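Local coordinates for BlEst2 (Bacillus licheniformis, PDB 6WPX), which is a lipase/esterase, probably hydrolysing ester bonds, captured here in its propeptide form, whose C-terminal domain has an autoinhibitory effect, at residues 287-298 with 382-394. Sequence-based numbering, arbitrary orientation.
Sequences LSYPFIRGGENH and IVTFDSPLNQQIK
Phe291 and Val383 form the hydrogen-bonded pair where strand 290-297, at the edge of an antiparallel five-stranded beta-sheet, runs antiparallel to strand 377-386 (172° between the short segments); Phe291 N reaches Val383 O at 2.9 Å and Val383 N returns to Phe291 O. Beside this pair Ile292 and Ile382 run alongside each other on one face, their CG1 atoms 4.0 Å apart; Tyr223 of helix 218-224 touches both. On the other face Phe291 CB meets the rim of the Phe385 ring, 3.7 Å from CE1. Toward Tyr289 the two chains part, and water bridges them: one molecule donates to Tyr289 O and accepts from Phe385 N, while another links Ser288 OG, Phe385 O and Ser387 N. Past Asp386 the chain turns into helix 389-397, and Ser387 OG, ahead of that turn, accepts a capping bond from Leu389 N. The helix packs on Tyr289 through Asn390, Ile393 and Lys394, joining the edge strand to the neighbouring sheet, where Ile393 touches Phe463. With CG anti to its carbonyl carbon (chi1 -57°), the tyrosine lays one ring face against Ile393, whose CG2 makes a CH-pi contact 3.8 Å from the ring centroid. Asn390 O sits at the ring edge, and the tyrosine crosses the Lys394 side chain at about a right angle, its OH 3.6 Å from CG. Replacing Tyr289 with an alanine would probably leave Ile393 CG2 without its aromatic partner and open a gap between strand and helix. The Asn390 amide also ties Leu287 to the helix: ND2 donates a nearly straight bond (170°) of 2.9 Å to Leu287 O, which lies in the amide plane, although ND2 approaches from above the carbonyl plane.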
ATOM      1  N   LEU A 287     -12.061 -11.844  -0.447  1.00 32.03           N
ATOM      2  CA  LEU A 287     -11.213 -11.334   0.637  1.00 33.30           C
ATOM      3  C   LEU A 287     -10.753 -12.459   1.563  1.00 35.88           C
ATOM      4  O   LEU A 287     -11.579 -13.252   2.022  1.00 36.85           O
ATOM      5  CB  LEU A 287     -11.906 -10.186   1.423  1.00 34.90           C
ATOM      6  CG  LEU A 287     -11.216  -9.598   2.702  1.00 41.23           C
ATOM      7  CD1 LEU A 287      -9.840  -8.977   2.415  1.00 41.69           C
ATOM      8  CD2 LEU A 287     -12.062  -8.507   3.309  1.00 46.12           C
ATOM      9  N   SER A 288      -9.428 -12.555   1.778  1.00 27.71           N
ATOM     10  CA  SER A 288      -8.766 -13.541   2.644  1.00 26.08           C
ATOM     11  C   SER A 288      -8.193 -12.807   3.836  1.00 27.51           C
ATOM     12  O   SER A 288      -8.089 -11.580   3.804  1.00 23.47           O
ATOM     13  CB  SER A 288      -7.636 -14.243   1.898  1.00 29.50           C
ATOM     14  OG  SER A 288      -8.180 -15.036   0.857  1.00 43.10           O
ATOM     15  N   TYR A 289      -7.769 -13.556   4.871  1.00 22.35           N
ATOM     16  CA  TYR A 289      -7.280 -12.953   6.085  1.00 20.62           C
ATOM     17  C   TYR A 289      -5.981 -13.542   6.507  1.00 20.60           C
ATOM     18  O   TYR A 289      -5.762 -14.747   6.328  1.00 18.60           O
ATOM     19  CB  TYR A 289      -8.319 -13.119   7.205  1.00 22.18           C
ATOM     20  CG  TYR A 289      -9.669 -12.539   6.848  1.00 26.34           C
ATOM     21  CD1 TYR A 289      -9.931 -11.180   7.014  1.00 28.66           C
ATOM     22  CD2 TYR A 289     -10.663 -13.332   6.278  1.00 27.77           C
ATOM     23  CE1 TYR A 289     -11.180 -10.643   6.690  1.00 29.48           C
ATOM     24  CE2 TYR A 289     -11.886 -12.790   5.891  1.00 29.35           C
ATOM     25  CZ  TYR A 289     -12.155 -11.455   6.135  1.00 37.51           C
ATOM     26  OH  TYR A 289     -13.386 -10.939   5.799  1.00 44.19           O
ATOM     27  N   PRO A 290      -5.094 -12.713   7.100  1.00 15.50           N
ATOM     28  CA  PRO A 290      -3.819 -13.267   7.575  1.00 13.76           C
ATOM     29  C   PRO A 290      -3.923 -13.629   9.058  1.00 16.88           C
ATOM     30  O   PRO A 290      -4.948 -13.416   9.684  1.00 15.17           O
ATOM     31  CB  PRO A 290      -2.870 -12.074   7.401  1.00 14.86           C
ATOM     32  CG  PRO A 290      -3.739 -10.871   7.766  1.00 18.84           C
ATOM     33  CD  PRO A 290      -5.179 -11.252   7.363  1.00 14.82           C
ATOM     34  N   PHE A 291      -2.824 -14.099   9.616  1.00 15.40           N
ATOM     35  CA  PHE A 291      -2.585 -14.259  11.042  1.00 14.84           C
ATOM     36  C   PHE A 291      -1.340 -13.429  11.244  1.00 16.03           C
ATOM     37  O   PHE A 291      -0.369 -13.569  10.479  1.00 16.07           O
ATOM     38  CB  PHE A 291      -2.348 -15.717  11.484  1.00 16.37           C
ATOM     39  CG  PHE A 291      -1.938 -15.770  12.943  1.00 17.42           C
ATOM     40  CD1 PHE A 291      -2.870 -15.552  13.954  1.00 19.62           C
ATOM     41  CD2 PHE A 291      -0.615 -16.007  13.304  1.00 16.82           C
ATOM     42  CE1 PHE A 291      -2.497 -15.620  15.296  1.00 20.44           C
ATOM     43  CE2 PHE A 291      -0.243 -16.079  14.648  1.00 20.36           C
ATOM     44  CZ  PHE A 291      -1.186 -15.882  15.636  1.00 19.22           C
ATOM     45  N   ILE A 292      -1.370 -12.544  12.246  1.00 13.84           N
ATOM     46  CA  ILE A 292      -0.274 -11.602  12.477  1.00 13.16           C
ATOM     47  C   ILE A 292       0.141 -11.501  13.917  1.00 16.68           C
ATOM     48  O   ILE A 292      -0.699 -11.386  14.799  1.00 16.18           O
ATOM     49  CB  ILE A 292      -0.654 -10.171  11.941  1.00 15.01           C
ATOM     50  CG1 ILE A 292      -1.105 -10.177  10.474  1.00 13.98           C
ATOM     51  CG2 ILE A 292       0.460  -9.125  12.170  1.00 14.75           C
ATOM     52  CD1 ILE A 292      -1.791  -8.895  10.042  1.00 18.42           C
ATOM     53  N   ARG A 293       1.475 -11.436  14.134  1.00 14.34           N
ATOM     54  CA  ARG A 293       2.104 -11.154  15.422  1.00 14.50           C
ATOM     55  C   ARG A 293       3.265 -10.197  15.199  1.00 16.71           C
ATOM     56  O   ARG A 293       3.714 -10.019  14.082  1.00 17.49           O
ATOM     57  CB  ARG A 293       2.537 -12.436  16.172  1.00 12.47           C
ATOM     58  CG  ARG A 293       1.370 -13.275  16.722  1.00 12.92           C
ATOM     59  CD  ARG A 293       0.636 -12.576  17.867  1.00 19.96           C
ATOM     60  NE  ARG A 293      -0.474 -13.370  18.422  1.00 19.41           N
ATOM     61  CZ  ARG A 293      -1.732 -13.304  17.998  1.00 27.69           C
ATOM     62  NH1 ARG A 293      -2.051 -12.542  16.964  1.00 18.05           N
ATOM     63  NH2 ARG A 293      -2.670 -14.040  18.572  1.00 20.53           N
ATOM     64  N   GLY A 294       3.700  -9.554  16.256  1.00 14.77           N
ATOM     65  CA  GLY A 294       4.818  -8.632  16.226  1.00 14.55           C
ATOM     66  C   GLY A 294       5.424  -8.506  17.603  1.00 20.13           C
ATOM     67  O   GLY A 294       4.839  -8.937  18.591  1.00 19.81           O
ATOM     68  N   GLY A 295       6.588  -7.898  17.673  1.00 19.09           N
ATOM     69  CA  GLY A 295       7.264  -7.725  18.950  1.00 17.62           C
ATOM     70  C   GLY A 295       8.729  -7.478  18.732  1.00 21.58           C
ATOM     71  O   GLY A 295       9.144  -7.045  17.654  1.00 22.17           O
ATOM     72  N   GLU A 296       9.504  -7.780  19.741  1.00 19.68           N
ATOM     73  CA  GLU A 296      10.945  -7.660  19.737  1.00 20.43           C
ATOM     74  C   GLU A 296      11.503  -8.997  20.149  1.00 27.93           C
ATOM     75  O   GLU A 296      10.851  -9.753  20.887  1.00 28.20           O
ATOM     76  CB  GLU A 296      11.392  -6.571  20.720  1.00 22.68           C
ATOM     77  CG  GLU A 296      11.216  -5.175  20.135  1.00 35.76           C
ATOM     78  CD  GLU A 296      11.478  -4.005  21.071  1.00 56.15           C
ATOM     79  OE1 GLU A 296      11.504  -4.204  22.307  1.00 41.16           O
ATOM     80  OE2 GLU A 296      11.635  -2.875  20.559  1.00 56.76           O
ATOM     81  N   ASN A 297      12.692  -9.309  19.629  1.00 23.75           N
ATOM     82  CA  ASN A 297      13.373 -10.549  19.922  1.00 23.14           C
ATOM     83  C   ASN A 297      14.852 -10.261  20.153  1.00 28.95           C
ATOM     84  O   ASN A 297      15.531  -9.722  19.277  1.00 27.41           O
ATOM     85  CB  ASN A 297      13.178 -11.532  18.766  1.00 20.26           C
ATOM     86  CG  ASN A 297      13.931 -12.829  18.913  1.00 33.73           C
ATOM     87  OD1 ASN A 297      14.194 -13.299  20.019  1.00 26.88           O
ATOM     88  ND2 ASN A 297      14.252 -13.453  17.795  1.00 27.86           N
ATOM     89  N   HIS A 298      15.347 -10.624  21.332  1.00 30.50           N
ATOM     90  CA  HIS A 298      16.747 -10.424  21.705  1.00 32.27           C
ATOM     91  C   HIS A 298      17.547 -11.737  21.642  1.00 38.67           C
ATOM     92  O   HIS A 298      18.738 -11.729  21.936  1.00 39.99           O
ATOM     93  CB  HIS A 298      16.836  -9.801  23.107  1.00 33.25           C
ATOM     94  CG  HIS A 298      16.328  -8.394  23.167  1.00 36.13           C
ATOM     95  ND1 HIS A 298      14.971  -8.120  23.183  1.00 36.96           N
ATOM     96  CD2 HIS A 298      17.011  -7.228  23.216  1.00 38.42           C
ATOM     97  CE1 HIS A 298      14.875  -6.804  23.249  1.00 36.47           C
ATOM     98  NE2 HIS A 298      16.075  -6.226  23.281  1.00 37.95           N
ATOM     99  N   ILE A 382       3.826 -12.739   9.763  1.00 14.31           N
ATOM    100  CA  ILE A 382       2.566 -12.772   9.022  1.00 13.14           C
ATOM    101  C   ILE A 382       2.417 -14.086   8.304  1.00 15.76           C
ATOM    102  O   ILE A 382       3.339 -14.548   7.625  1.00 14.95           O
ATOM    103  CB  ILE A 382       2.439 -11.568   8.022  1.00 15.37           C
ATOM    104  CG1 ILE A 382       2.532 -10.216   8.739  1.00 16.64           C
ATOM    105  CG2 ILE A 382       1.166 -11.637   7.143  1.00 12.53           C
ATOM    106  CD1 ILE A 382       2.933  -9.081   7.829  1.00 17.26           C
ATOM    107  N   VAL A 383       1.231 -14.650   8.416  1.00 13.00           N
ATOM    108  CA  VAL A 383       0.848 -15.863   7.702  1.00 14.55           C
ATOM    109  C   VAL A 383      -0.347 -15.506   6.828  1.00 18.61           C
ATOM    110  O   VAL A 383      -1.303 -14.912   7.324  1.00 19.17           O
ATOM    111  CB  VAL A 383       0.522 -17.062   8.640  1.00 19.16           C
ATOM    112  CG1 VAL A 383       0.146 -18.314   7.834  1.00 18.31           C
ATOM    113  CG2 VAL A 383       1.694 -17.371   9.557  1.00 19.98           C
ATOM    114  N   THR A 384      -0.315 -15.874   5.547  1.00 14.84           N
ATOM    115  CA  THR A 384      -1.507 -15.698   4.716  1.00 15.69           C
ATOM    116  C   THR A 384      -2.025 -17.101   4.458  1.00 21.48           C
ATOM    117  O   THR A 384      -1.242 -18.046   4.466  1.00 21.25           O
ATOM    118  CB  THR A 384      -1.268 -14.890   3.419  1.00 19.17           C
ATOM    119  OG1 THR A 384      -0.666 -15.759   2.467  1.00 13.99           O
ATOM    120  CG2 THR A 384      -0.429 -13.622   3.644  1.00 11.95           C
ATOM    121  N   PHE A 385      -3.331 -17.242   4.264  1.00 20.41           N
ATOM    122  CA  PHE A 385      -3.965 -18.534   4.046  1.00 21.88           C
ATOM    123  C   PHE A 385      -4.789 -18.531   2.792  1.00 26.39           C
ATOM    124  O   PHE A 385      -5.587 -17.606   2.554  1.00 25.51           O
ATOM    125  CB  PHE A 385      -4.914 -18.891   5.208  1.00 23.59           C
ATOM    126  CG  PHE A 385      -4.298 -18.912   6.591  1.00 21.76           C
ATOM    127  CD1 PHE A 385      -4.058 -17.724   7.284  1.00 22.19           C
ATOM    128  CD2 PHE A 385      -4.000 -20.120   7.217  1.00 23.41           C
ATOM    129  CE1 PHE A 385      -3.485 -17.742   8.551  1.00 21.63           C
ATOM    130  CE2 PHE A 385      -3.423 -20.138   8.499  1.00 24.22           C
ATOM    131  CZ  PHE A 385      -3.186 -18.948   9.157  1.00 20.86           C
ATOM    132  N   ASP A 386      -4.614 -19.593   2.008  1.00 22.61           N
ATOM    133  CA  ASP A 386      -5.449 -19.840   0.840  1.00 23.61           C
ATOM    134  C   ASP A 386      -6.364 -20.979   1.371  1.00 28.26           C
ATOM    135  O   ASP A 386      -5.965 -22.141   1.426  1.00 29.30           O
ATOM    136  CB  ASP A 386      -4.622 -20.273  -0.383  1.00 24.38           C
ATOM    137  CG  ASP A 386      -5.481 -20.538  -1.618  1.00 32.63           C
ATOM    138  OD1 ASP A 386      -6.726 -20.496  -1.498  1.00 33.14           O
ATOM    139  OD2 ASP A 386      -4.909 -20.725  -2.706  1.00 36.80           O
ATOM    140  N   SER A 387      -7.536 -20.607   1.868  1.00 24.93           N
ATOM    141  CA  SER A 387      -8.436 -21.561   2.530  1.00 27.10           C
ATOM    142  C   SER A 387      -9.904 -21.166   2.357  1.00 31.93           C
ATOM    143  O   SER A 387     -10.223 -19.971   2.382  1.00 30.23           O
ATOM    144  CB  SER A 387      -8.097 -21.624   4.023  1.00 28.40           C
ATOM    145  OG  SER A 387      -9.025 -22.347   4.822  1.00 31.45           O
ATOM    146  N   PRO A 388     -10.823 -22.148   2.253  1.00 32.02           N
ATOM    147  CA  PRO A 388     -12.255 -21.806   2.149  1.00 32.89           C
ATOM    148  C   PRO A 388     -12.809 -21.179   3.434  1.00 34.94           C
ATOM    149  O   PRO A 388     -13.918 -20.685   3.417  1.00 33.50           O
ATOM    150  CB  PRO A 388     -12.923 -23.167   1.877  1.00 37.16           C
ATOM    151  CG  PRO A 388     -11.806 -24.082   1.455  1.00 42.03           C
ATOM    152  CD  PRO A 388     -10.622 -23.612   2.219  1.00 35.60           C
ATOM    153  N   LEU A 389     -11.989 -21.153   4.501  1.00 30.99           N
ATOM    154  CA  LEU A 389     -12.406 -20.613   5.826  1.00 31.28           C
ATOM    155  C   LEU A 389     -12.690 -19.108   5.746  1.00 34.60           C
ATOM    156  O   LEU A 389     -13.397 -18.624   6.588  1.00 32.34           O
ATOM    157  CB  LEU A 389     -11.350 -20.910   6.896  1.00 31.04           C
ATOM    158  CG  LEU A 389     -11.567 -20.172   8.212  1.00 36.15           C
ATOM    159  CD1 LEU A 389     -12.699 -20.793   8.992  1.00 37.57           C
ATOM    160  CD2 LEU A 389     -10.294 -20.101   9.031  1.00 38.62           C
ATOM    161  N   ASN A 390     -12.149 -18.427   4.735  1.00 34.11           N
ATOM    162  CA  ASN A 390     -12.318 -16.958   4.552  1.00 33.56           C
ATOM    163  C   ASN A 390     -13.803 -16.573   4.545  1.00 38.03           C
ATOM    164  O   ASN A 390     -14.135 -15.583   5.147  1.00 36.62           O
ATOM    165  CB  ASN A 390     -11.525 -16.421   3.348  1.00 30.75           C
ATOM    166  CG  ASN A 390     -12.065 -16.835   1.990  1.00 53.59           C
ATOM    167  OD1 ASN A 390     -12.374 -18.003   1.766  1.00 48.58           O
ATOM    168  ND2 ASN A 390     -12.230 -15.881   1.098  1.00 42.66           N
ATOM    169  N   GLN A 391     -14.638 -17.342   3.846  1.00 37.22           N
ATOM    170  CA  GLN A 391     -16.092 -17.074   3.717  1.00 38.77           C
ATOM    171  C   GLN A 391     -16.720 -17.072   5.109  1.00 43.75           C
ATOM    172  O   GLN A 391     -17.485 -16.172   5.407  1.00 45.29           O
ATOM    173  CB  GLN A 391     -16.728 -18.125   2.815  1.00 41.84           C
ATOM    174  CG  GLN A 391     -16.723 -17.746   1.340  1.00 57.40           C
ATOM    175  CD  GLN A 391     -15.527 -18.307   0.610  1.00 76.11           C
ATOM    176  OE1 GLN A 391     -15.234 -19.499   0.682  1.00 72.19           O
ATOM    177  NE2 GLN A 391     -14.823 -17.444  -0.103  1.00 67.22           N
ATOM    178  N   GLN A 392     -16.320 -18.028   5.936  1.00 38.66           N
ATOM    179  CA  GLN A 392     -16.857 -18.191   7.289  1.00 37.97           C
ATOM    180  C   GLN A 392     -16.421 -17.065   8.202  1.00 40.28           C
ATOM    181  O   GLN A 392     -17.224 -16.624   9.025  1.00 39.69           O
ATOM    182  CB  GLN A 392     -16.511 -19.568   7.871  1.00 39.50           C
ATOM    183  CG  GLN A 392     -17.033 -20.756   7.031  1.00 49.07           C
ATOM    184  CD  GLN A 392     -18.503 -20.667   6.628  1.00 60.21           C
ATOM    185  OE1 GLN A 392     -19.396 -20.403   7.442  1.00 51.20           O
ATOM    186  NE2 GLN A 392     -18.781 -20.885   5.352  1.00 51.27           N
ATOM    187  N   ILE A 393     -15.153 -16.596   8.048  1.00 34.51           N
ATOM    188  CA  ILE A 393     -14.580 -15.456   8.785  1.00 33.42           C
ATOM    189  C   ILE A 393     -15.442 -14.232   8.464  1.00 38.78           C
ATOM    190  O   ILE A 393     -15.997 -13.637   9.383  1.00 37.21           O
ATOM    191  CB  ILE A 393     -13.067 -15.190   8.457  1.00 33.73           C
ATOM    192  CG1 ILE A 393     -12.172 -16.439   8.666  1.00 33.19           C
ATOM    193  CG2 ILE A 393     -12.515 -13.967   9.232  1.00 33.40           C
ATOM    194  CD1 ILE A 393     -11.967 -16.920  10.113  1.00 33.60           C
ATOM    195  N   LYS A 394     -15.596 -13.901   7.153  1.00 37.78           N
ATOM    196  CA  LYS A 394     -16.415 -12.776   6.698  1.00 39.70           C
ATOM    197  C   LYS A 394     -17.826 -12.843   7.310  1.00 50.00           C
ATOM    198  O   LYS A 394     -18.277 -11.847   7.874  1.00 50.43           O
ATOM    199  CB  LYS A 394     -16.485 -12.731   5.173  1.00 42.98           C
ATOM    200  CG  LYS A 394     -16.764 -11.344   4.619  1.00 57.79           C
ATOM    201  CD  LYS A 394     -16.913 -11.378   3.101  1.00 68.28           C
ATOM    202  CE  LYS A 394     -17.318 -10.046   2.514  1.00 79.73           C
ATOM    203  NZ  LYS A 394     -18.746  -9.719   2.782  1.00 90.89           N
TER
HETATM  204  O   HOH W   1      -8.575 -17.883   1.755  1.00 28.12           O
HETATM  205  O   HOH W   2      -5.098 -15.285   3.781  1.00 35.51           O